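Putative hydrolase (Burkholderia cenocepacia, PDB 4X00) probably hydrolyses ester bonds, perhaps those of aryl esters, as a member of the alpha/beta hydrolase superfamily. Local coordinates at residues 46-51 and 186-191; 52-57 and 64-69; 82-87 and 201-206. All coordinates share one frame; numbering follows the deposited sequence. Where two conformers were deposited one is given.

In the fold
Followed from the N terminus, the chain leaves strand 36-40 through the loop 46-51, runs directly into helix 51-54 and returns along strand 63-67, where interaction 2 closes a short loop around residues 58-63. That loop is nested inside the much longer one that interaction 1 closes when 186-191, on helix 183-194, comes back to 46-51. Interaction 3 opens after interaction 2 has closed, at 82-87, and ends at 201-206, past the end of interaction 1, so interactions 1 and 3 cross. Interaction 2 packs helix 51-54 on strand 63-67, within one beta-alpha-beta unit, and an Arg47–Asp68 salt bridge couples it to interaction 1. Interactions 1 and 3 fasten successive helices of the long insertion to the core.

Interaction 1 (46-51 and 186-191); sequences SRLNWS and FSLLLA. With EDO (1,2-ethanediol), chain F.
The backbone carbonyl oxygen of Leu48 is gripped from two directions: O2 of a 1,2-ethanediol molecule, probably from the crystallisation liquor, donates to Leu48 O at 2.8 Å, and Ser51 N, at the start of the next helix, adds a weak bond. In one of the two conformers of Ser51, OG lies within hydrogen-bonding distance of the diol's O1 (2.7 Å). The diol also meets two leucines of the helix: Leu188 CD2 lies 3.7 Å from the diol O2, and Leu189 CD2 touches C2. Direct contact is sparse and contains no hydrogen bond. Leu48 and Leu188 cross at about a right angle, CD1 to CD1, 4.1 Å apart; with its CG anti to the backbone N (chi1 176°), Leu188 reaches out from the helix to this meeting.

Asn49 plays two parts. Its OD1 accepts Ser46 N at 3.0 Å from 38° above the carbonyl plane, which holds the amide in place, while ND2 rests 3.8 Å from Leu189 CD2. Ser46 OG accepts Leu48 N in an ST turn and also bonds Asn192 OD1, a polar tie to the same helix. Asn49 further touches His41 and Trp111. A loop following a core strand and covered by a helix inserted between strands 132-136 and 222-227 is consistent with the core-to-cap junction of a lidded alpha/beta hydrolase.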
loop_
_atom_site.group_PDB
_atom_site.type_symbol
_atom_site.label_atom_id
_atom_site.label_comp_id
_atom_site.label_asym_id
_atom_site.label_seq_id
_atom_site.Cartn_x
_atom_site.Cartn_y
_atom_site.Cartn_z
ATOM N N SER A 46 3.982 4.586 6.412
ATOM C CA SER A 46 5.023 3.674 6.877
ATOM C C SER A 46 4.301 2.485 7.508
ATOM O O SER A 46 3.068 2.412 7.455
ATOM C CB SER A 46 5.950 4.306 7.909
ATOM O OG SER A 46 5.265 4.404 9.171
ATOM N N ARG A 47 5.040 1.577 8.137
ATOM C CA ARG A 47 4.399 0.473 8.840
ATOM C C ARG A 47 3.374 0.962 9.860
ATOM O O ARG A 47 2.452 0.205 10.174
ATOM C CB ARG A 47 5.449 -0.401 9.546
ATOM C CG ARG A 47 5.852 0.012 10.939
ATOM C CD ARG A 47 6.625 1.333 11.009
ATOM N NE ARG A 47 7.999 1.305 10.498
ATOM C CZ ARG A 47 9.079 1.066 11.236
ATOM N NH1 ARG A 47 8.982 0.713 12.516
ATOM N NH2 ARG A 47 10.274 1.183 10.662
ATOM N N LEU A 48 3.507 2.195 10.365
ATOM C CA LEU A 48 2.565 2.704 11.373
ATOM C C LEU A 48 1.142 2.767 10.880
ATOM O O LEU A 48 0.215 2.746 11.707
ATOM C CB LEU A 48 2.976 4.114 11.850
ATOM C CG LEU A 48 4.336 4.136 12.549
ATOM C CD1 LEU A 48 4.644 5.563 13.018
ATOM C CD2 LEU A 48 4.481 3.124 13.701
ATOM N N ASN A 49 0.935 2.834 9.563
ATOM C CA ASN A 49 -0.438 2.853 9.055
ATOM C C ASN A 49 -1.259 1.642 9.449
ATOM O O ASN A 49 -2.470 1.736 9.481
ATOM C CB ASN A 49 -0.443 2.956 7.539
ATOM C CG ASN A 49 -0.003 4.291 7.056
ATOM O OD1 ASN A 49 0.980 4.384 6.322
ATOM N ND2 ASN A 49 -0.729 5.328 7.410
ATOM N N TRP A 50 -0.587 0.519 9.728
ATOM C CA TRP A 50 -1.276 -0.762 9.904
ATOM C C TRP A 50 -1.527 -1.128 11.359
ATOM O O TRP A 50 -1.900 -2.256 11.655
ATOM C CB TRP A 50 -0.474 -1.865 9.219
ATOM C CG TRP A 50 -0.294 -1.657 7.755
ATOM C CD1 TRP A 50 0.889 -1.397 7.092
ATOM C CD2 TRP A 50 -1.321 -1.656 6.759
ATOM N NE1 TRP A 50 0.648 -1.255 5.751
ATOM C CE2 TRP A 50 -0.695 -1.443 5.510
ATOM C CE3 TRP A 50 -2.711 -1.890 6.794
ATOM C CZ2 TRP A 50 -1.414 -1.439 4.297
ATOM C CZ3 TRP A 50 -3.421 -1.875 5.594
ATOM C CH2 TRP A 50 -2.778 -1.646 4.370
ATOM N N SER A 51 -1.403 -0.173 12.270
ATOM C CA SER A 51 -1.507 -0.461 13.700
ATOM C C SER A 51 -2.827 -1.132 14.113
ATOM O O SER A 51 -2.844 -1.998 14.989
ATOM C CB SER A 51 -1.327 0.810 14.522
ATOM O OG SER A 51 -2.423 1.669 14.335
ATOM N N PHE A 186 -3.430 11.671 14.061
ATOM C CA PHE A 186 -3.067 12.498 12.923
ATOM C C PHE A 186 -1.657 13.066 13.092
ATOM O O PHE A 186 -0.858 13.044 12.150
ATOM C CB PHE A 186 -4.080 13.635 12.724
ATOM C CG PHE A 186 -3.866 14.390 11.444
ATOM C CD1 PHE A 186 -4.397 13.921 10.248
ATOM C CD2 PHE A 186 -3.124 15.552 11.435
ATOM C CE1 PHE A 186 -4.189 14.596 9.053
ATOM C CE2 PHE A 186 -2.887 16.233 10.238
ATOM C CZ PHE A 186 -3.441 15.761 9.048
ATOM N N SER A 187 -1.325 13.538 14.299
ATOM C CA SER A 187 -0.007 14.138 14.511
ATOM C C SER A 187 1.101 13.087 14.325
ATOM O O SER A 187 2.184 13.414 13.823
ATOM C CB SER A 187 0.087 14.775 15.898
ATOM O OG SER A 187 0.227 13.801 16.905
ATOM N N LEU A 188 0.862 11.839 14.737
ATOM C CA LEU A 188 1.857 10.769 14.575
ATOM C C LEU A 188 2.066 10.520 13.085
ATOM O O LEU A 188 3.203 10.454 12.592
ATOM C CB LEU A 188 1.380 9.500 15.285
ATOM C CG LEU A 188 2.293 8.305 15.086
ATOM C CD1 LEU A 188 3.674 8.570 15.662
ATOM C CD2 LEU A 188 1.645 7.050 15.731
ATOM N N LEU A 189 0.970 10.406 12.336
ATOM C CA LEU A 189 1.066 10.155 10.901
ATOM C C LEU A 189 1.638 11.355 10.144
ATOM O O LEU A 189 2.279 11.179 9.119
ATOM C CB LEU A 189 -0.305 9.736 10.330
ATOM C CG LEU A 189 -0.837 8.382 10.825
ATOM C CD1 LEU A 189 -2.178 8.106 10.158
ATOM C CD2 LEU A 189 0.176 7.281 10.489
ATOM N N LEU A 190 1.435 12.559 10.668
ATOM C CA LEU A 190 1.989 13.772 10.052
ATOM C C LEU A 190 3.527 13.783 10.158
ATOM O O LEU A 190 4.240 13.999 9.172
ATOM C CB LEU A 190 1.393 15.008 10.713
ATOM C CG LEU A 190 1.775 16.322 10.033
ATOM C CD1 LEU A 190 1.191 16.380 8.625
ATOM C CD2 LEU A 190 1.233 17.439 10.921
ATOM N N ALA A 191 4.038 13.509 11.355
ATOM C CA ALA A 191 5.496 13.418 11.560
ATOM C C ALA A 191 6.074 12.256 10.736
ATOM O O ALA A 191 7.134 12.356 10.094
ATOM C CB ALA A 191 5.791 13.247 13.031
HETATM C C1 EDO F . -2.174 4.716 12.971
HETATM O O1 EDO F . -3.076 4.290 13.999
HETATM C C2 EDO F . -0.905 5.249 13.625
HETATM O O2 EDO F . -0.128 4.157 14.140
#

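Interaction 2 (52-57 and 64-69); sequences KQLQDP and LITYDL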
loop_
_atom_site.group_PDB
_atom_site.type_symbol
_atom_site.label_atom_id
_atom_site.label_comp_id
_atom_site.label_asym_id
_atom_site.label_seq_id
_atom_site.Cartn_x
_atom_site.Cartn_y
_atom_site.Cartn_z
ATOM N N LYS A 52 -3.943 -0.739 13.500
ATOM C CA LYS A 52 -5.219 -1.320 13.922
ATOM C C LYS A 52 -5.400 -2.745 13.426
ATOM O O LYS A 52 -6.266 -3.482 13.927
ATOM C CB LYS A 52 -6.388 -0.456 13.459
ATOM C CG LYS A 52 -6.348 0.941 14.060
ATOM C CD LYS A 52 -7.625 1.657 13.801
ATOM C CE LYS A 52 -7.531 3.110 14.218
ATOM N NZ LYS A 52 -8.787 3.791 13.851
ATOM N N GLN A 53 -4.613 -3.140 12.434
ATOM C CA GLN A 53 -4.586 -4.546 11.998
ATOM C C GLN A 53 -3.653 -5.330 12.927
ATOM O O GLN A 53 -4.023 -6.399 13.441
ATOM C CB GLN A 53 -4.133 -4.674 10.538
ATOM C CG GLN A 53 -5.185 -4.195 9.529
ATOM C CD GLN A 53 -5.570 -2.732 9.685
ATOM O OE1 GLN A 53 -4.716 -1.849 9.504
ATOM N NE2 GLN A 53 -6.849 -2.449 9.994
ATOM N N LEU A 54 -2.449 -4.814 13.159
ATOM C CA LEU A 54 -1.487 -5.552 13.981
ATOM C C LEU A 54 -1.919 -5.732 15.426
ATOM O O LEU A 54 -1.514 -6.693 16.075
ATOM C CB LEU A 54 -0.131 -4.849 13.973
ATOM C CG LEU A 54 0.397 -4.518 12.591
ATOM C CD1 LEU A 54 1.662 -3.685 12.705
ATOM C CD2 LEU A 54 0.637 -5.827 11.819
ATOM N N GLN A 55 -2.719 -4.808 15.933
ATOM C CA GLN A 55 -3.170 -4.880 17.320
ATOM C C GLN A 55 -4.422 -5.712 17.555
ATOM O O GLN A 55 -4.815 -5.905 18.692
ATOM C CB GLN A 55 -3.426 -3.464 17.855
ATOM C CG GLN A 55 -2.170 -2.606 17.974
ATOM C CD GLN A 55 -2.491 -1.122 18.155
ATOM O OE1 GLN A 55 -3.662 -0.721 18.182
ATOM N NE2 GLN A 55 -1.448 -0.299 18.275
ATOM N N ASP A 56 -5.060 -6.192 16.492
ATOM C CA ASP A 56 -6.318 -6.918 16.632
ATOM C C ASP A 56 -6.062 -8.366 17.034
ATOM O O ASP A 56 -5.443 -9.100 16.283
ATOM C CB ASP A 56 -7.093 -6.848 15.319
ATOM C CG ASP A 56 -8.522 -7.355 15.457
ATOM O OD1 ASP A 56 -8.788 -8.140 16.376
ATOM O OD2 ASP A 56 -9.379 -7.003 14.630
ATOM N N PRO A 57 -6.549 -8.779 18.216
ATOM C CA PRO A 57 -6.359 -10.169 18.644
ATOM C C PRO A 57 -6.834 -11.169 17.589
ATOM O O PRO A 57 -6.265 -12.268 17.462
ATOM C CB PRO A 57 -7.218 -10.268 19.905
ATOM C CG PRO A 57 -7.315 -8.910 20.417
ATOM C CD PRO A 57 -7.245 -7.971 19.239
ATOM N N LEU A 64 1.978 -11.637 10.656
ATOM C CA LEU A 64 1.660 -10.289 10.172
ATOM C C LEU A 64 2.936 -9.518 9.878
ATOM O O LEU A 64 3.640 -9.103 10.796
ATOM C CB LEU A 64 0.809 -9.546 11.211
ATOM C CG LEU A 64 -0.496 -10.254 11.626
ATOM C CD1 LEU A 64 -1.146 -9.495 12.798
ATOM C CD2 LEU A 64 -1.464 -10.325 10.461
ATOM N N ILE A 65 3.217 -9.332 8.601
ATOM C CA ILE A 65 4.481 -8.718 8.184
ATOM C C ILE A 65 4.214 -7.323 7.629
ATOM O O ILE A 65 3.373 -7.158 6.739
ATOM C CB ILE A 65 5.163 -9.577 7.111
ATOM C CG1 ILE A 65 5.495 -10.966 7.677
ATOM C CG2 ILE A 65 6.412 -8.859 6.549
ATOM C CD1 ILE A 65 5.795 -12.003 6.584
ATOM N N THR A 66 4.958 -6.328 8.113
ATOM C CA THR A 66 4.882 -4.992 7.552
ATOM C C THR A 66 6.298 -4.557 7.155
ATOM O O THR A 66 7.281 -5.155 7.592
ATOM C CB THR A 66 4.294 -3.971 8.555
ATOM O OG1 THR A 66 5.036 -4.011 9.782
ATOM C CG2 THR A 66 2.832 -4.240 8.867
ATOM N N TYR A 67 6.402 -3.508 6.348
ATOM C CA TYR A 67 7.699 -2.913 6.069
ATOM C C TYR A 67 7.506 -1.492 5.600
ATOM O O TYR A 67 6.399 -1.077 5.219
ATOM C CB TYR A 67 8.480 -3.714 5.015
ATOM C CG TYR A 67 7.943 -3.726 3.607
ATOM C CD1 TYR A 67 6.870 -4.546 3.265
ATOM C CD2 TYR A 67 8.535 -2.960 2.605
ATOM C CE1 TYR A 67 6.405 -4.613 1.960
ATOM C CE2 TYR A 67 8.096 -3.010 1.298
ATOM C CZ TYR A 67 7.029 -3.871 0.968
ATOM O OH TYR A 67 6.581 -3.937 -0.327
ATOM N N ASP A 68 8.590 -0.711 5.629
ATOM C CA ASP A 68 8.565 0.637 5.087
ATOM C C ASP A 68 9.014 0.582 3.628
ATOM O O ASP A 68 10.057 -0.012 3.291
ATOM C CB ASP A 68 9.488 1.580 5.867
ATOM C CG ASP A 68 9.070 1.768 7.314
ATOM O OD1 ASP A 68 7.901 1.486 7.673
ATOM O OD2 ASP A 68 9.931 2.180 8.116
ATOM N N LEU A 69 8.225 1.169 2.738
ATOM C CA LEU A 69 8.637 1.311 1.325
ATOM C C LEU A 69 9.950 2.073 1.197
ATOM O O LEU A 69 10.290 2.918 2.051
ATOM C CB LEU A 69 7.576 2.072 0.520
ATOM C CG LEU A 69 6.204 1.401 0.364
ATOM C CD1 LEU A 69 5.272 2.389 -0.348
ATOM C CD2 LEU A 69 6.352 0.093 -0.404
#
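Leu54 and Leu64 slide past each other in opposite directions, and the methyl CD2 of Leu54 comes to rest 3.8 Å from Leu64 CB. The same methyl serves a second neighbour: it meets Thr66 CG2 at 4.0 Å, in an approach that is tip to tip, with Leu54 CD1 also close to that methyl. Leu64 completes the tight part from the other end, where its CD1 lies 4.1 Å from Leu54 CA and skirts the carbonyl oxygen of Gln53. Thr66 divides its two branches by chemistry. Its chi1 of 54° sets OG1 between the backbone N and carbonyl carbon, where it bonds Gln27 OE1 of the neighbouring strand 23-30, and leaves CG2 to face the helix.

Here the textbook beta-alpha-beta crossover can be seen in miniature: strands 36-40 and 63-67 run parallel and side by side in the sheet, and the single turn of helix 51-54 links them. Leu64 and Thr66, two residues apart, point to the same face of their strand and receive the helix there, whereas Ile65 turns to the other face. Phe39 of strand 36-40 touches both Leu64 and Thr66 and extends the apolar layer.

Beyond Leu54 the packing thins out quickly. Asp56 N still bonds Gln53 O at 3.2 Å, but Asp56 is partly exposed, and Gln55, which points away from the strand, is exposed like Pro57. Gln53, by contrast, is buried: it starts out toward the strand, yet its amide turns off to pair through NE2 with Asn270 of helix 266-280, whose ND2 also takes Asp56 OD2.

Interaction 3 (82-87 and 201-206); sequences SSYTDG and QRAVRS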
loop_
_atom_site.group_PDB
_atom_site.type_symbol
_atom_site.label_atom_id
_atom_site.label_comp_id
_atom_site.label_asym_id
_atom_site.label_seq_id
_atom_site.Cartn_x
_atom_site.Cartn_y
_atom_site.Cartn_z
ATOM N N SER A 82 15.938 7.870 -10.536
ATOM C CA SER A 82 15.778 6.616 -11.267
ATOM C C SER A 82 15.706 5.380 -10.348
ATOM O O SER A 82 15.320 4.296 -10.784
ATOM C CB SER A 82 16.906 6.477 -12.284
ATOM O OG SER A 82 18.162 6.430 -11.632
ATOM N N SER A 83 16.016 5.542 -9.066
ATOM C CA SER A 83 15.784 4.476 -8.100
ATOM C C SER A 83 14.308 4.345 -7.713
ATOM O O SER A 83 13.931 3.376 -7.061
ATOM C CB SER A 83 16.627 4.724 -6.846
ATOM O OG SER A 83 17.999 4.531 -7.133
ATOM N N TYR A 84 13.475 5.294 -8.142
ATOM C CA TYR A 84 12.044 5.277 -7.833
ATOM C C TYR A 84 11.152 5.221 -9.085
ATOM O O TYR A 84 10.026 4.732 -9.020
ATOM C CB TYR A 84 11.683 6.521 -7.027
ATOM C CG TYR A 84 12.458 6.694 -5.750
ATOM C CD1 TYR A 84 12.141 5.978 -4.594
ATOM C CD2 TYR A 84 13.513 7.591 -5.705
ATOM C CE1 TYR A 84 12.859 6.147 -3.441
ATOM C CE2 TYR A 84 14.236 7.768 -4.562
ATOM C CZ TYR A 84 13.904 7.064 -3.424
ATOM O OH TYR A 84 14.598 7.242 -2.250
ATOM N N THR A 85 11.604 5.783 -10.204
ATOM C CA THR A 85 10.722 5.876 -11.364
ATOM C C THR A 85 10.539 4.518 -12.024
ATOM O O THR A 85 9.548 4.306 -12.719
ATOM C CB THR A 85 11.240 6.889 -12.401
ATOM O OG1 THR A 85 12.608 6.588 -12.729
ATOM C CG2 THR A 85 11.156 8.312 -11.841
ATOM N N ASP A 86 11.476 3.598 -11.805
ATOM C CA ASP A 86 11.312 2.244 -12.325
ATOM C C ASP A 86 10.446 1.450 -11.330
ATOM O O ASP A 86 10.915 1.083 -10.239
ATOM C CB ASP A 86 12.667 1.562 -12.527
ATOM C CG ASP A 86 12.541 0.140 -13.071
ATOM O OD1 ASP A 86 11.409 -0.287 -13.390
ATOM O OD2 ASP A 86 13.590 -0.541 -13.210
ATOM N N GLY A 87 9.188 1.182 -11.695
ATOM C CA GLY A 87 8.287 0.413 -10.848
ATOM C C GLY A 87 8.858 -0.935 -10.435
ATOM O O GLY A 87 8.513 -1.450 -9.374
ATOM N N GLN A 201 9.477 11.635 -3.486
ATOM C CA GLN A 201 8.194 12.274 -3.767
ATOM C C GLN A 201 8.110 12.866 -5.172
ATOM O O GLN A 201 7.076 12.794 -5.837
ATOM C CB GLN A 201 7.903 13.394 -2.774
ATOM C CG GLN A 201 7.610 12.947 -1.365
ATOM C CD GLN A 201 7.376 14.169 -0.522
ATOM O OE1 GLN A 201 8.290 14.690 0.086
ATOM N NE2 GLN A 201 6.154 14.707 -0.576
ATOM N N ARG A 202 9.192 13.498 -5.620
ATOM C CA ARG A 202 9.211 14.074 -6.974
ATOM C C ARG A 202 9.190 12.993 -8.051
ATOM O O ARG A 202 8.580 13.164 -9.115
ATOM C CB ARG A 202 10.442 14.967 -7.167
ATOM C CG ARG A 202 10.373 16.275 -6.388
ATOM C CD ARG A 202 11.574 17.199 -6.653
ATOM N NE ARG A 202 12.853 16.533 -6.402
ATOM C CZ ARG A 202 13.598 16.666 -5.303
ATOM N NH1 ARG A 202 13.244 17.478 -4.314
ATOM N NH2 ARG A 202 14.735 15.992 -5.210
ATOM N N ALA A 203 9.847 11.875 -7.771
ATOM C CA ALA A 203 9.979 10.804 -8.746
ATOM C C ALA A 203 8.744 9.899 -8.867
ATOM O O ALA A 203 8.426 9.392 -9.964
ATOM C CB ALA A 203 11.224 9.974 -8.396
ATOM N N VAL A 204 8.035 9.677 -7.757
ATOM C CA VAL A 204 7.034 8.616 -7.740
ATOM C C VAL A 204 5.871 8.925 -8.692
ATOM O O VAL A 204 5.225 8.005 -9.199
ATOM C CB VAL A 204 6.557 8.359 -6.283
ATOM C CG1 VAL A 204 5.722 9.515 -5.792
ATOM C CG2 VAL A 204 5.840 7.017 -6.191
ATOM N N ARG A 205 5.650 10.208 -8.968
ATOM C CA ARG A 205 4.732 10.692 -9.997
ATOM C C ARG A 205 4.910 9.963 -11.335
ATOM O O ARG A 205 3.947 9.702 -12.066
ATOM C CB ARG A 205 4.958 12.205 -10.199
ATOM C CG ARG A 205 5.111 12.993 -8.874
ATOM C CD ARG A 205 5.193 14.477 -9.174
ATOM N NE ARG A 205 6.364 14.916 -9.944
ATOM C CZ ARG A 205 6.288 15.901 -10.833
ATOM N NH1 ARG A 205 7.343 16.303 -11.524
ATOM N NH2 ARG A 205 5.111 16.489 -11.018
ATOM N N SER A 206 6.164 9.651 -11.636
ATOM C CA SER A 206 6.576 9.077 -12.916
ATOM C C SER A 206 6.827 7.585 -12.843
ATOM O O SER A 206 7.320 7.007 -13.803
ATOM C CB SER A 206 7.860 9.758 -13.426
ATOM O OG SER A 206 7.650 11.138 -13.636
#
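The two backbones come closest at Thr85 and Ser206, whose CA atoms lie 5.5 Å apart, although no hydrogen bond joins the two segments there; the backbone link from Thr85 goes to Thr208, just past the second segment. Ala203 CB sits against two neighbouring residues of the opposing turn: it touches Tyr84 CB at 3.7 Å and Thr85 CG2 at 3.8 Å, and approaches the tyrosine ring obliquely. Thr85 contributes its methyl. With chi1 at 52°, CG2 stands anti to the carbonyl carbon, and from there it covers Ala203 O at 3.5 Å and reaches Ser206 CB at 3.9 Å. One methyl thus touches both Ala203 and Ser206. Ala203 O is already engaged there, since it accepts Ser206 N at 2.8 Å.

The tyrosine ring extends beyond the contact, and its hydroxyl bonds Pro78 O. Arg205, which points away from the first segment, folds back on its own turn: NE donates to Arg202 O at 2.9 Å with an N-H...O angle of 160°. That oxygen lies almost in the guanidinium plane, only 2° out of it, so the bond helps to set how the group is turned. In the first segment, Asp86 occupies the N-cap of helix 87-100, with OD1 on Arg88 N, and Gly87 N bonds Thr208 OG1.

The contact sets helix 198-204 and the residues after it against the short helical turn that leads into helix 87-100. Its chemistry implies a division of labour: methyl and methylene groups fit together without direction of their own, while the hydrogen bonds to Thr208 beside them probably fix how the two pieces sit along one another.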